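Local coordinates for protein endo-1,4-beta-xylanase (Bacteroides thetaiotaomicron VPI-5482, PDB 3KST) that probably hydrolyses O-glycosidic bonds in xylan-type polysaccharides as a calcium-binding member of glycosyl hydrolase family 43, at residues P122-K127 with F145-D150. Numbering follows the deposited sequence.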
# COMPACT_ATOMS: atom_id res chain seq x y z
N PRO A 122 -1.64 17.00 9.18
CA PRO A 122 -2.18 16.05 8.22
C PRO A 122 -2.91 16.78 7.07
O PRO A 122 -3.06 18.01 7.09
CB PRO A 122 -3.15 15.24 9.08
CG PRO A 122 -3.61 16.17 10.06
CD PRO A 122 -2.50 17.11 10.36
N ILE A 123 -3.35 16.00 6.09
CA ILE A 123 -4.06 16.48 4.88
C ILE A 123 -5.42 17.09 5.28
O ILE A 123 -5.78 18.16 4.79
CB ILE A 123 -4.21 15.29 3.86
CG1 ILE A 123 -2.84 14.88 3.31
CG2 ILE A 123 -5.16 15.57 2.71
CD1 ILE A 123 -2.83 13.41 2.83
N TRP A 124 -6.13 16.41 6.18
CA TRP A 124 -7.41 16.88 6.75
C TRP A 124 -7.54 16.38 8.20
O TRP A 124 -6.76 15.52 8.64
CB TRP A 124 -8.58 16.47 5.84
CG TRP A 124 -9.04 15.04 5.92
CD1 TRP A 124 -8.25 13.91 6.08
CD2 TRP A 124 -10.37 14.57 5.74
NE1 TRP A 124 -9.03 12.79 6.08
CE2 TRP A 124 -10.33 13.16 5.85
CE3 TRP A 124 -11.60 15.20 5.54
CZ2 TRP A 124 -11.50 12.37 5.75
CZ3 TRP A 124 -12.75 14.42 5.43
CH2 TRP A 124 -12.69 13.01 5.55
N SER A 125 -8.54 16.88 8.92
CA SER A 125 -8.69 16.60 10.36
C SER A 125 -9.31 15.29 10.80
O SER A 125 -9.05 14.86 11.93
CB SER A 125 -9.45 17.76 11.02
OG SER A 125 -10.77 17.86 10.53
N GLU A 126 -10.15 14.68 9.96
CA GLU A 126 -10.80 13.41 10.34
C GLU A 126 -9.82 12.26 10.32
O GLU A 126 -9.05 12.15 9.37
CB GLU A 126 -11.93 13.03 9.38
CG GLU A 126 -12.77 11.82 9.87
CD GLU A 126 -13.98 11.53 8.99
OE1 GLU A 126 -14.74 12.48 8.66
OE2 GLU A 126 -14.20 10.35 8.60
N LYS A 127 -9.93 11.39 11.33
CA LYS A 127 -9.13 10.17 11.44
C LYS A 127 -9.26 9.35 10.15
O LYS A 127 -10.34 9.15 9.60
CB LYS A 127 -9.53 9.30 12.63
CG LYS A 127 -9.11 9.80 14.00
CD LYS A 127 -9.42 8.74 15.06
CE LYS A 127 -9.34 9.32 16.48
NZ LYS A 127 -9.51 8.29 17.54
N PHE A 145 -8.35 6.24 0.66
CA PHE A 145 -8.01 6.17 2.08
C PHE A 145 -9.20 5.60 2.81
O PHE A 145 -10.30 5.55 2.25
CB PHE A 145 -7.63 7.57 2.61
CG PHE A 145 -8.67 8.62 2.37
CD1 PHE A 145 -8.66 9.35 1.16
CD2 PHE A 145 -9.63 8.93 3.33
CE1 PHE A 145 -9.61 10.32 0.91
CE2 PHE A 145 -10.58 9.93 3.08
CZ PHE A 145 -10.55 10.62 1.86
N VAL A 146 -8.97 5.18 4.05
CA VAL A 146 -9.99 4.57 4.92
C VAL A 146 -10.56 5.58 5.87
O VAL A 146 -9.78 6.31 6.52
CB VAL A 146 -9.37 3.46 5.81
CG1 VAL A 146 -10.32 3.03 6.98
CG2 VAL A 146 -8.95 2.25 4.94
N ARG A 147 -11.89 5.68 5.94
CA ARG A 147 -12.56 6.43 7.00
C ARG A 147 -13.27 5.38 7.84
O ARG A 147 -13.72 4.33 7.32
CB ARG A 147 -13.57 7.43 6.48
CG ARG A 147 -13.00 8.49 5.57
CD ARG A 147 -14.10 9.33 4.95
NE ARG A 147 -14.87 10.10 5.92
CZ ARG A 147 -16.05 10.69 5.68
NH1 ARG A 147 -16.65 10.58 4.49
NH2 ARG A 147 -16.65 11.37 6.65
N PHE A 148 -13.44 5.69 9.11
CA PHE A 148 -14.09 4.79 10.07
C PHE A 148 -15.57 5.15 10.14
O PHE A 148 -16.08 5.63 11.16
CB PHE A 148 -13.38 4.89 11.43
CG PHE A 148 -11.90 4.76 11.32
CD1 PHE A 148 -11.32 3.52 11.11
CD2 PHE A 148 -11.08 5.88 11.36
CE1 PHE A 148 -9.94 3.40 10.98
CE2 PHE A 148 -9.72 5.77 11.23
CZ PHE A 148 -9.14 4.53 11.05
N THR A 149 -16.26 4.91 9.03
CA THR A 149 -17.67 5.28 8.86
C THR A 149 -18.64 4.12 9.04
O THR A 149 -19.80 4.36 9.39
CB THR A 149 -17.90 5.93 7.49
OG1 THR A 149 -17.40 5.08 6.43
CG2 THR A 149 -17.19 7.30 7.43
N ASP A 150 -18.19 2.90 8.77
CA ASP A 150 -19.05 1.70 8.93
C ASP A 150 -18.08 0.54 8.86
O ASP A 150 -18.00 -0.21 7.86
CB ASP A 150 -20.09 1.62 7.82
CG ASP A 150 -21.12 0.52 8.04
OD1 ASP A 150 -21.05 -0.22 9.05
OD2 ASP A 150 -22.04 0.45 7.21
O HOH W 1 -12.92 8.27 10.06
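Glu126 reaches Arg147 on an extended chain, CG anti to the backbone N (chi1 -171°), while the arginine bends at chi3 to set NE beside the carboxylate. Their salt bridge is side-on: NE donates to Glu126 OE2 at 2.8 Å and NH2 to Glu126 OE1 at 3.0 Å. The NE bond is nearly straight (166° at the hydrogen) and lies in the guanidinium plane, yet it meets OE2 from above the carboxylate plane; NH2 instead uses the syn lone pair of OE1. The two flat groups are accordingly twisted, their planes 50° apart. Trp124 places CH2 over one face of the guanidinium, 3.7 Å from Arg147 NE, and NE, with CD, lies at the edge of the indole, near its plane. Glu126 CB lies over one face of that indole, toward the rim, and Trp124 CZ2 touches Phe145 CE2 at 3.7 Å in an oblique aromatic pair. Trp155, from the neighbouring strand 152-158, adds a cation-pi contact to Arg147. A single water joins the two segments: it donates to Glu126 OE2 and Lys127 O and accepts from Phe148 N, the last at 2.8 Å. Beside it, Lys127 CB packs 3.8 Å from Phe148 CE2. An alanine in place of Arg147 would probably leave the Glu126 carboxylate without its charged mate and the Trp124 edge without the packing of CD and NE. The contact ties the loop preceding strand 129-135 to strand 141-148, that strand's neighbour in one blade of the five-bladed beta-propeller of family 43. Val146, facing away from the loop, lies near Glu190, the predicted proton donor, and Asp130, predicted to tune its pKa. Charge pairing, water bridging and aromatic packing together hold the loop against this blade.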